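Local coordinates for nodulation protein S (Bradyrhizobium sp., PDB 3OFK) that probably transfers a methyl group from S-adenosyl-L-methionine to nitrogen during the synthesis of rhizobial Nod factors, at residues D116-E122 / H149-A155; L180-V186 / L199-P205. All coordinates share one frame; numbering follows the deposited sequence.

Contact 1. Residues D116-E122 / H149-A155. With SAH (S-adenosyl-L-homocysteine), chain E.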
ATOM      1  N   ASP A 116      13.116   7.637  -1.299  1.00 45.28           N
ATOM      2  CA  ASP A 116      13.105   7.625  -2.775  1.00 45.71           C
ATOM      3  C   ASP A 116      12.087   6.621  -3.370  1.00 43.67           C
ATOM      4  O   ASP A 116      11.855   6.605  -4.592  1.00 44.05           O
ATOM      5  CB  ASP A 116      14.509   7.421  -3.349  1.00 49.15           C
ATOM      6  CG  ASP A 116      15.165   6.133  -2.892  1.00 49.83           C
ATOM      7  OD1 ASP A 116      14.900   5.703  -1.773  1.00 48.51           O
ATOM      8  OD2 ASP A 116      15.972   5.563  -3.648  1.00 54.30           O
ATOM      9  N   LEU A 117      11.490   5.782  -2.525  1.00 40.47           N
ATOM     10  CA  LEU A 117      10.332   4.986  -2.924  1.00 38.13           C
ATOM     11  C   LEU A 117       9.351   4.924  -1.768  1.00 37.16           C
ATOM     12  O   LEU A 117       9.743   4.598  -0.646  1.00 35.52           O
ATOM     13  CB  LEU A 117      10.708   3.553  -3.282  1.00 38.52           C
ATOM     14  CG  LEU A 117       9.555   2.642  -3.739  1.00 32.56           C
ATOM     15  CD1 LEU A 117       8.897   3.124  -5.053  1.00 36.99           C
ATOM     16  CD2 LEU A 117      10.146   1.229  -3.906  1.00 36.67           C
ATOM     17  N   ILE A 118       8.086   5.227  -2.057  1.00 36.65           N
ATOM     18  CA  ILE A 118       6.999   4.932  -1.155  1.00 35.26           C
ATOM     19  C   ILE A 118       6.009   4.033  -1.857  1.00 34.41           C
ATOM     20  O   ILE A 118       5.564   4.320  -2.969  1.00 33.07           O
ATOM     21  CB  ILE A 118       6.288   6.204  -0.730  1.00 35.75           C
ATOM     22  CG1 ILE A 118       7.277   7.124  -0.018  1.00 34.21           C
ATOM     23  CG2 ILE A 118       5.098   5.863   0.158  1.00 35.86           C
ATOM     24  CD1 ILE A 118       6.684   8.492   0.345  1.00 38.04           C
ATOM     25  N   VAL A 119       5.731   2.895  -1.245  1.00 33.30           N
ATOM     26  CA  VAL A 119       4.740   1.974  -1.781  1.00 34.30           C
ATOM     27  C   VAL A 119       3.499   2.109  -0.857  1.00 34.09           C
ATOM     28  O   VAL A 119       3.604   2.068   0.374  1.00 33.90           O
ATOM     29  CB  VAL A 119       5.259   0.508  -1.876  1.00 34.41           C
ATOM     30  CG1 VAL A 119       4.191  -0.395  -2.466  1.00 33.41           C
ATOM     31  CG2 VAL A 119       6.613   0.413  -2.701  1.00 32.28           C
ATOM     32  N   VAL A 120       2.346   2.329  -1.479  1.00 34.08           N
ATOM     33  CA  VAL A 120       1.067   2.527  -0.805  1.00 33.20           C
ATOM     34  C   VAL A 120       0.032   1.805  -1.620  1.00 33.37           C
ATOM     35  O   VAL A 120      -0.556   2.336  -2.582  1.00 35.99           O
ATOM     36  CB  VAL A 120       0.775   4.022  -0.577  1.00 33.83           C
ATOM     37  CG1 VAL A 120       0.857   4.822  -1.877  1.00 34.28           C
ATOM     38  CG2 VAL A 120      -0.576   4.225   0.093  1.00 31.84           C
ATOM     39  N   ALA A 121      -0.184   0.549  -1.252  1.00 33.36           N
ATOM     40  CA  ALA A 121      -1.073  -0.341  -2.001  1.00 34.32           C
ATOM     41  C   ALA A 121      -2.181  -0.907  -1.108  1.00 32.83           C
ATOM     42  O   ALA A 121      -1.903  -1.470  -0.064  1.00 31.74           O
ATOM     43  CB  ALA A 121      -0.240  -1.517  -2.625  1.00 33.98           C
ATOM     44  N   GLU A 122      -3.442  -0.705  -1.511  1.00 34.21           N
ATOM     45  CA  GLU A 122      -4.608  -1.394  -0.891  1.00 34.70           C
ATOM     46  C   GLU A 122      -4.725  -1.065   0.613  1.00 33.80           C
ATOM     47  O   GLU A 122      -5.088  -1.896   1.437  1.00 33.29           O
ATOM     48  CB  GLU A 122      -4.545  -2.894  -1.105  1.00 35.74           C
ATOM     49  CG  GLU A 122      -4.225  -3.363  -2.541  1.00 39.09           C
ATOM     50  CD  GLU A 122      -5.256  -2.900  -3.571  1.00 37.51           C
ATOM     51  OE1 GLU A 122      -6.423  -2.628  -3.191  1.00 38.35           O
ATOM     52  OE2 GLU A 122      -4.854  -2.766  -4.744  1.00 39.23           O
ATOM     53  N   HIS A 149      10.039   8.289  -6.240  1.00 47.18           N
ATOM     54  CA  HIS A 149       8.765   7.851  -6.810  1.00 45.29           C
ATOM     55  C   HIS A 149       7.823   7.321  -5.756  1.00 42.01           C
ATOM     56  O   HIS A 149       8.260   6.802  -4.719  1.00 41.56           O
ATOM     57  CB  HIS A 149       8.955   6.760  -7.866  1.00 46.07           C
ATOM     58  CG  HIS A 149       9.718   7.224  -9.066  1.00 48.09           C
ATOM     59  ND1 HIS A 149      11.091   7.330  -9.073  1.00 48.07           N
ATOM     60  CD2 HIS A 149       9.299   7.638 -10.284  1.00 51.48           C
ATOM     61  CE1 HIS A 149      11.488   7.765 -10.257  1.00 55.13           C
ATOM     62  NE2 HIS A 149      10.419   7.967 -11.007  1.00 55.37           N
ATOM     63  N   LEU A 150       6.533   7.433  -6.057  1.00 40.60           N
ATOM     64  CA  LEU A 150       5.487   6.886  -5.216  1.00 39.10           C
ATOM     65  C   LEU A 150       4.734   5.890  -6.080  1.00 39.42           C
ATOM     66  O   LEU A 150       4.361   6.210  -7.198  1.00 40.46           O
ATOM     67  CB  LEU A 150       4.583   8.011  -4.707  1.00 38.61           C
ATOM     68  CG  LEU A 150       3.419   7.631  -3.774  1.00 37.50           C
ATOM     69  CD1 LEU A 150       3.135   8.767  -2.749  1.00 32.70           C
ATOM     70  CD2 LEU A 150       2.157   7.267  -4.591  1.00 36.15           C
ATOM     71  N   VAL A 151       4.608   4.667  -5.596  1.00 39.08           N
ATOM     72  CA  VAL A 151       3.909   3.603  -6.305  1.00 40.16           C
ATOM     73  C   VAL A 151       2.635   3.336  -5.553  1.00 39.05           C
ATOM     74  O   VAL A 151       2.688   2.887  -4.419  1.00 39.94           O
ATOM     75  CB  VAL A 151       4.748   2.310  -6.395  1.00 40.40           C
ATOM     76  CG1 VAL A 151       3.867   1.138  -6.808  1.00 39.26           C
ATOM     77  CG2 VAL A 151       5.848   2.493  -7.378  1.00 41.70           C
ATOM     78  N   PHE A 152       1.501   3.640  -6.187  1.00 39.60           N
ATOM     79  CA  PHE A 152       0.197   3.539  -5.569  1.00 39.47           C
ATOM     80  C   PHE A 152      -0.590   2.466  -6.256  1.00 39.66           C
ATOM     81  O   PHE A 152      -0.503   2.295  -7.474  1.00 40.38           O
ATOM     82  CB  PHE A 152      -0.548   4.869  -5.707  1.00 40.61           C
ATOM     83  CG  PHE A 152      -2.036   4.767  -5.456  1.00 44.38           C
ATOM     84  CD1 PHE A 152      -2.550   4.663  -4.147  1.00 36.60           C
ATOM     85  CD2 PHE A 152      -2.927   4.762  -6.536  1.00 42.72           C
ATOM     86  CE1 PHE A 152      -3.925   4.594  -3.929  1.00 33.96           C
ATOM     87  CE2 PHE A 152      -4.305   4.675  -6.326  1.00 41.37           C
ATOM     88  CZ  PHE A 152      -4.804   4.581  -5.010  1.00 38.77           C
ATOM     89  N   GLY A 153      -1.361   1.722  -5.483  1.00 38.24           N
ATOM     90  CA  GLY A 153      -2.285   0.772  -6.087  1.00 39.44           C
ATOM     91  C   GLY A 153      -3.556   0.707  -5.286  1.00 38.80           C
ATOM     92  O   GLY A 153      -3.508   0.849  -4.078  1.00 37.17           O
ATOM     93  N   SER A 154      -4.681   0.471  -5.948  1.00 37.94           N
ATOM     94  CA  SER A 154      -5.929   0.320  -5.241  1.00 38.57           C
ATOM     95  C   SER A 154      -7.020  -0.336  -6.106  1.00 40.40           C
ATOM     96  O   SER A 154      -7.041  -0.192  -7.329  1.00 40.92           O
ATOM     97  CB  SER A 154      -6.391   1.683  -4.738  1.00 37.78           C
ATOM     98  OG  SER A 154      -7.679   1.652  -4.116  1.00 40.84           O
ATOM     99  N   ALA A 155      -7.874  -1.111  -5.451  1.00 40.99           N
ATOM    100  CA  ALA A 155      -9.163  -1.465  -5.974  1.00 42.92           C
ATOM    101  C   ALA A 155      -9.826  -0.187  -6.482  1.00 42.83           C
ATOM    102  O   ALA A 155      -9.566   0.885  -5.966  1.00 41.08           O
ATOM    103  CB  ALA A 155      -9.980  -2.098  -4.897  1.00 44.15           C
TER
HETATM  104  N   SAH E 217       0.348  -3.107   0.891  1.00 32.84           N
HETATM  105  CA  SAH E 217       0.177  -4.549   1.029  1.00 33.52           C
HETATM  106  CB  SAH E 217      -0.828  -4.847   2.139  1.00 32.17           C
HETATM  107  CG  SAH E 217      -2.281  -4.438   1.956  1.00 34.19           C
HETATM  108  SD  SAH E 217      -3.419  -5.047   3.249  1.00 34.45           S
HETATM  109  C   SAH E 217      -0.243  -5.254  -0.271  1.00 33.78           C
HETATM  110  O   SAH E 217      -0.654  -4.613  -1.241  1.00 33.87           O
HETATM  111  OXT SAH E 217      -0.173  -6.478  -0.367  1.00 32.80           O
HETATM  112  C5' SAH E 217      -3.598  -3.445   4.101  1.00 33.43           C
HETATM  113  C4' SAH E 217      -2.646  -3.127   5.238  1.00 35.23           C
HETATM  114  O4' SAH E 217      -2.794  -1.749   5.578  1.00 32.34           O
HETATM  115  C3' SAH E 217      -2.896  -3.933   6.511  1.00 32.65           C
HETATM  116  O3' SAH E 217      -1.647  -4.386   7.052  1.00 31.55           O
HETATM  117  C2' SAH E 217      -3.574  -2.908   7.435  1.00 31.85           C
HETATM  118  O2' SAH E 217      -3.339  -3.174   8.796  1.00 32.22           O
HETATM  119  C1' SAH E 217      -2.899  -1.641   6.987  1.00 30.19           C
HETATM  120  N9  SAH E 217      -3.553  -0.350   7.302  1.00 31.03           N
HETATM  121  C8  SAH E 217      -4.892  -0.054   7.247  1.00 31.85           C
HETATM  122  N7  SAH E 217      -5.046   1.250   7.564  1.00 26.12           N
HETATM  123  C5  SAH E 217      -3.841   1.793   7.813  1.00 34.67           C
HETATM  124  C6  SAH E 217      -3.494   3.107   8.126  1.00 31.12           C
HETATM  125  N6  SAH E 217      -4.483   4.023   8.320  1.00 31.78           N
HETATM  126  N1  SAH E 217      -2.165   3.392   8.321  1.00 36.19           N
HETATM  127  C2  SAH E 217      -1.207   2.398   8.148  1.00 37.13           C
HETATM  128  N3  SAH E 217      -1.576   1.102   7.803  1.00 32.93           N
HETATM  129  C4  SAH E 217      -2.882   0.806   7.618  1.00 31.74           C
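Val120 and Val151 sit on adjacent parallel strands, 117-121 and 149-155, in the middle of the Rossmann-like sheet of a SAM-dependent methyltransferase. Their axes run 5° from parallel, and the intervening chain, which includes helix 130-142, makes a beta-alpha-beta crossover. Val120 N donates to Val151 O, and its own carbonyl receives Gly153 N, so this residue is held to the next strand at both ends of its backbone. The tight part lies on the face of Val120, Leu150 and Phe152. CG1 of Val120 stands between the backbone N and the carbonyl carbon (chi1 54°), which directs it at the neighbouring strand: it reaches CD2 of Leu150 at 3.9 Å and CB of Phe152 at 4.1 Å. A beta-branched valine suits the extended strand, and its methyl reaches both neighbours directly from CB. Helix 169-179 covers Leu150 and Phe152. On the other face CD1 of Leu117 meets CG2 of Val151 at 3.9 Å, with helix 33-46 above both.

Packing relaxes at the N-terminal end, where Asp116 and His149 are only partly buried. There His149 N still donates to Asp116 O, from above the carbonyl plane, but its imidazole swings clear of strand 117-121, while the Asp116 carboxylate turns to the backbone nitrogens of Ser53 and Asn54.

At the C-terminal end strand 117-121 reaches the cofactor pocket, which includes Ala121 and Glu122. Ala121 O accepts the amino N of S-adenosyl-L-homocysteine at 2.9 Å, and the small Ala121 CB lets the ligand carboxylate come close, SAH O lying 3.4 Å from Ala121 CB. The buried Glu122 bends at chi2 (-61°) over to strand 149-155, where its OE1 uses the syn lone pair to accept Ala155 N at 3.1 Å and also bonds Tyr125 OH.

Contact 2. Residues L180-V186 / L199-P205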
ATOM      1  N   LEU A 180       1.881  15.496  -7.731  1.00 50.32           N
ATOM      2  CA  LEU A 180       2.896  14.624  -8.341  1.00 50.20           C
ATOM      3  C   LEU A 180       2.639  14.423  -9.822  1.00 51.09           C
ATOM      4  O   LEU A 180       1.540  14.677 -10.297  1.00 51.43           O
ATOM      5  CB  LEU A 180       2.933  13.256  -7.651  1.00 47.42           C
ATOM      6  CG  LEU A 180       3.224  13.230  -6.145  1.00 46.72           C
ATOM      7  CD1 LEU A 180       3.052  11.792  -5.598  1.00 38.95           C
ATOM      8  CD2 LEU A 180       4.617  13.736  -5.870  1.00 44.56           C
ATOM      9  N   THR A 181       3.666  13.949 -10.528  1.00 51.72           N
ATOM     10  CA  THR A 181       3.616  13.708 -11.967  1.00 52.32           C
ATOM     11  C   THR A 181       3.436  12.203 -12.243  1.00 50.98           C
ATOM     12  O   THR A 181       4.246  11.380 -11.816  1.00 48.80           O
ATOM     13  CB  THR A 181       4.911  14.240 -12.656  1.00 56.05           C
ATOM     14  OG1 THR A 181       4.991  15.671 -12.523  1.00 55.26           O
ATOM     15  CG2 THR A 181       4.963  13.879 -14.160  1.00 55.83           C
ATOM     16  N   GLU A 182       2.358  11.830 -12.923  1.00 51.13           N
ATOM     17  CA  GLU A 182       2.137  10.423 -13.263  1.00 50.98           C
ATOM     18  C   GLU A 182       3.167   9.984 -14.311  1.00 53.08           C
ATOM     19  O   GLU A 182       3.279  10.627 -15.368  1.00 55.30           O
ATOM     20  CB  GLU A 182       0.720  10.174 -13.791  1.00 51.14           C
ATOM     21  CG  GLU A 182       0.410   8.676 -13.904  1.00 53.45           C
ATOM     22  CD  GLU A 182      -1.007   8.364 -14.372  1.00 56.52           C
ATOM     23  OE1 GLU A 182      -1.981   8.910 -13.811  1.00 56.84           O
ATOM     24  OE2 GLU A 182      -1.153   7.536 -15.286  1.00 54.41           O
ATOM     25  N   VAL A 183       3.929   8.928 -14.023  1.00 52.08           N
ATOM     26  CA  VAL A 183       4.940   8.422 -14.968  1.00 54.88           C
ATOM     27  C   VAL A 183       4.474   7.160 -15.720  1.00 55.80           C
ATOM     28  O   VAL A 183       4.972   6.876 -16.816  1.00 58.02           O
ATOM     29  CB  VAL A 183       6.313   8.129 -14.300  1.00 55.30           C
ATOM     30  CG1 VAL A 183       6.708   9.216 -13.317  1.00 55.40           C
ATOM     31  CG2 VAL A 183       6.324   6.777 -13.617  1.00 53.59           C
ATOM     32  N   GLU A 184       3.535   6.413 -15.135  1.00 53.78           N
ATOM     33  CA  GLU A 184       3.060   5.148 -15.707  1.00 55.02           C
ATOM     34  C   GLU A 184       1.854   4.647 -14.937  1.00 52.41           C
ATOM     35  O   GLU A 184       1.720   4.981 -13.764  1.00 50.33           O
ATOM     36  CB  GLU A 184       4.160   4.071 -15.611  1.00 56.62           C
ATOM     37  CG  GLU A 184       3.828   2.769 -16.351  1.00 60.61           C
ATOM     38  CD  GLU A 184       4.917   1.710 -16.253  1.00 64.28           C
ATOM     39  OE1 GLU A 184       6.019   1.979 -15.711  1.00 59.56           O
ATOM     40  OE2 GLU A 184       4.642   0.594 -16.730  1.00 68.54           O
ATOM     41  N   ARG A 185       1.006   3.832 -15.571  1.00 52.41           N
ATOM     42  CA  ARG A 185      -0.063   3.130 -14.847  1.00 51.35           C
ATOM     43  C   ARG A 185      -0.299   1.745 -15.411  1.00 52.80           C
ATOM     44  O   ARG A 185       0.119   1.449 -16.528  1.00 56.03           O
ATOM     45  CB  ARG A 185      -1.371   3.924 -14.864  1.00 50.82           C
ATOM     46  CG  ARG A 185      -1.996   4.105 -16.258  1.00 56.74           C
ATOM     47  CD  ARG A 185      -3.419   4.617 -16.130  1.00 59.49           C
ATOM     48  NE  ARG A 185      -3.424   5.879 -15.413  1.00 56.88           N
ATOM     49  CZ  ARG A 185      -4.495   6.458 -14.883  1.00 56.79           C
ATOM     50  NH1 ARG A 185      -5.698   5.905 -14.984  1.00 59.77           N
ATOM     51  NH2 ARG A 185      -4.346   7.614 -14.243  1.00 52.28           N
ATOM     52  N   VAL A 186      -0.970   0.908 -14.635  1.00 52.23           N
ATOM     53  CA  VAL A 186      -1.329  -0.440 -15.064  1.00 54.10           C
ATOM     54  C   VAL A 186      -2.614  -0.854 -14.435  1.00 53.76           C
ATOM     55  O   VAL A 186      -2.874  -0.559 -13.290  1.00 51.24           O
ATOM     56  CB  VAL A 186      -0.307  -1.565 -14.652  1.00 55.02           C
ATOM     57  CG1 VAL A 186       0.367  -2.150 -15.876  1.00 55.65           C
ATOM     58  CG2 VAL A 186       0.701  -1.091 -13.600  1.00 49.01           C
ATOM     59  N   LEU A 199      -2.973   0.564 -10.746  1.00 47.07           N
ATOM     60  CA  LEU A 199      -1.716   0.965 -10.156  1.00 46.27           C
ATOM     61  C   LEU A 199      -1.160   2.082 -10.992  1.00 46.52           C
ATOM     62  O   LEU A 199      -1.317   2.091 -12.220  1.00 49.26           O
ATOM     63  CB  LEU A 199      -0.701  -0.193 -10.135  1.00 47.02           C
ATOM     64  CG  LEU A 199      -1.177  -1.579  -9.696  1.00 50.75           C
ATOM     65  CD1 LEU A 199       0.008  -2.550  -9.480  1.00 57.84           C
ATOM     66  CD2 LEU A 199      -1.950  -1.429  -8.430  1.00 59.74           C
ATOM     67  N   ALA A 200      -0.506   3.020 -10.322  1.00 44.94           N
ATOM     68  CA  ALA A 200       0.161   4.138 -10.975  1.00 45.16           C
ATOM     69  C   ALA A 200       1.442   4.478 -10.207  1.00 44.39           C
ATOM     70  O   ALA A 200       1.489   4.443  -8.967  1.00 42.79           O
ATOM     71  CB  ALA A 200      -0.767   5.360 -11.046  1.00 44.53           C
ATOM     72  N   ARG A 201       2.473   4.804 -10.969  1.00 46.18           N
ATOM     73  CA  ARG A 201       3.746   5.216 -10.443  1.00 46.87           C
ATOM     74  C   ARG A 201       3.853   6.712 -10.668  1.00 47.27           C
ATOM     75  O   ARG A 201       3.736   7.192 -11.805  1.00 48.96           O
ATOM     76  CB  ARG A 201       4.870   4.457 -11.153  1.00 47.70           C
ATOM     77  CG  ARG A 201       6.285   4.767 -10.657  1.00 51.87           C
ATOM     78  CD  ARG A 201       7.280   3.896 -11.407  1.00 58.88           C
ATOM     79  NE  ARG A 201       8.667   4.054 -10.956  1.00 62.05           N
ATOM     80  CZ  ARG A 201       9.650   4.651 -11.640  1.00 67.14           C
ATOM     81  NH1 ARG A 201       9.436   5.174 -12.852  1.00 67.79           N
ATOM     82  NH2 ARG A 201      10.876   4.717 -11.105  1.00 66.41           N
ATOM     83  N   PHE A 202       4.078   7.440  -9.577  1.00 46.89           N
ATOM     84  CA  PHE A 202       4.200   8.903  -9.624  1.00 48.20           C
ATOM     85  C   PHE A 202       5.628   9.354  -9.325  1.00 50.38           C
ATOM     86  O   PHE A 202       6.353   8.693  -8.575  1.00 49.66           O
ATOM     87  CB  PHE A 202       3.231   9.530  -8.626  1.00 46.07           C
ATOM     88  CG  PHE A 202       1.781   9.315  -8.973  1.00 44.64           C
ATOM     89  CD1 PHE A 202       1.038  10.318  -9.611  1.00 38.77           C
ATOM     90  CD2 PHE A 202       1.141   8.137  -8.632  1.00 45.05           C
ATOM     91  CE1 PHE A 202      -0.277  10.127  -9.928  1.00 41.11           C
ATOM     92  CE2 PHE A 202      -0.208   7.952  -8.939  1.00 45.73           C
ATOM     93  CZ  PHE A 202      -0.915   8.958  -9.583  1.00 44.28           C
ATOM     94  N   ARG A 203       6.045  10.452  -9.950  1.00 53.53           N
ATOM     95  CA  ARG A 203       7.325  11.063  -9.659  1.00 56.70           C
ATOM     96  C   ARG A 203       7.118  12.403  -8.976  1.00 58.48           C
ATOM     97  O   ARG A 203       6.149  13.118  -9.239  1.00 57.25           O
ATOM     98  CB  ARG A 203       8.153  11.270 -10.940  1.00 60.02           C
ATOM     99  CG  ARG A 203       9.639  11.491 -10.659  1.00 65.54           C
ATOM    100  CD  ARG A 203      10.508  11.647 -11.929  1.00 77.56           C
ATOM    101  NE  ARG A 203      10.075  12.761 -12.771  1.00 85.88           N
ATOM    102  CZ  ARG A 203       9.308  12.650 -13.857  1.00 91.72           C
ATOM    103  NH1 ARG A 203       8.869  11.459 -14.271  1.00 93.14           N
ATOM    104  NH2 ARG A 203       8.977  13.743 -14.540  1.00 93.83           N
ATOM    105  N   ASN A 204       8.056  12.737  -8.103  1.00 61.58           N
ATOM    106  CA  ASN A 204       8.035  13.988  -7.389  1.00 64.86           C
ATOM    107  C   ASN A 204       8.682  15.024  -8.270  1.00 70.19           C
ATOM    108  O   ASN A 204       9.917  15.008  -8.413  1.00 72.33           O
ATOM    109  CB  ASN A 204       8.830  13.879  -6.078  1.00 64.90           C
ATOM    110  CG  ASN A 204       8.544  15.023  -5.111  1.00 65.12           C
ATOM    111  OD1 ASN A 204       7.495  15.661  -5.175  1.00 64.29           O
ATOM    112  ND2 ASN A 204       9.470  15.262  -4.193  1.00 64.85           N
ATOM    113  N   PRO A 205       7.870  15.933  -8.863  1.00 73.51           N
ATOM    114  CA  PRO A 205       8.457  16.959  -9.724  1.00 78.48           C
ATOM    115  C   PRO A 205       9.282  17.944  -8.861  1.00 81.95           C
ATOM    116  O   PRO A 205       8.773  18.984  -8.416  1.00 83.20           O
ATOM    117  CB  PRO A 205       7.223  17.608 -10.365  1.00 78.78           C
ATOM    118  CG  PRO A 205       6.172  17.521  -9.333  1.00 75.54           C
ATOM    119  CD  PRO A 205       6.456  16.238  -8.553  1.00 71.98           C
TER
HETATM  120  O   HOH W   1       7.768   3.926 -14.879  1.00 29.34           O
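Val183 lies over two arginines of the opposite strand, Arg201 and Arg203, and splits its methyls between them. CG1 comes within 3.3 Å of Arg203 NH1 and also touches Arg203 CB; CG2 lies against Arg201 O and the aliphatic stem of Arg201. Followed outward, Arg201 starts with CB 3.7 Å from Val183 CG2, continues with CG and CD against the same methyl, and ends with NH1 still beside it. Its chain is stretched from CG to NE, CG being anti to N (chi1 -178°), which carries the guanidinium past the valine. There NH1 donates to a water that itself donates to Glu184 OE1, while NH2 bonds Ser49 OG; the other Glu184 oxygen, OE2, forms a salt bridge with Arg44. A long arginine suits this place, apolar along its stem and polar at its end.

Strands 181-186 and 199-203 form the antiparallel hairpin at one edge of the sheet, and a classic beta bulge interrupts it: Val183 and Glu184 both face Arg201. Arg201 O accepts Val183 N at 2.8 Å, whereas the bond from Glu184 N is weak at 3.4 Å.

On the other face Phe202 supplies the apolar bulk. Its CB meets CD1 of Leu180, whose side chain crosses it at about a right angle, and its ring atom CE1 lies 4.0 Å from CB of Glu182. Beyond CG, Glu182 extends to Arg185, which grips it side-on in a salt bridge: Arg185 NH2 meets Glu182 OE1 at 2.7 Å, while NE bonds OE2, with the carboxylate at the guanidinium edge. With an alanine here instead of Glu182, the Arg185 guanidinium is likely to be left without its charged mate and set free to turn. At the far end, Pro205 CD rests 4.1 Å from Leu180 CD2.

In the fold
Contact 1 and contact 2 are consecutive steps across one mixed sheet, their centres about 9 Å apart. Strand 148-155 of the first borders strand 196-203 of the second, and here the sheet changes from parallel to antiparallel: probable hydrogen bonds join Leu150 O to Phe202 N at 2.7 Å and Phe152 N to Ala200 O at 2.9 Å. Gly153, with no side chain, lets Leu199 CD2 approach its CA to 3.2 Å. Contact 1 touches the bound S-adenosyl-L-homocysteine directly, whereas the side chain of Leu199 in contact 2 remains about 8 Å from it. The side chain of Arg38, which binds the ligand, lies about 3 Å from that of Glu122 and about 5 Å from that of Leu199.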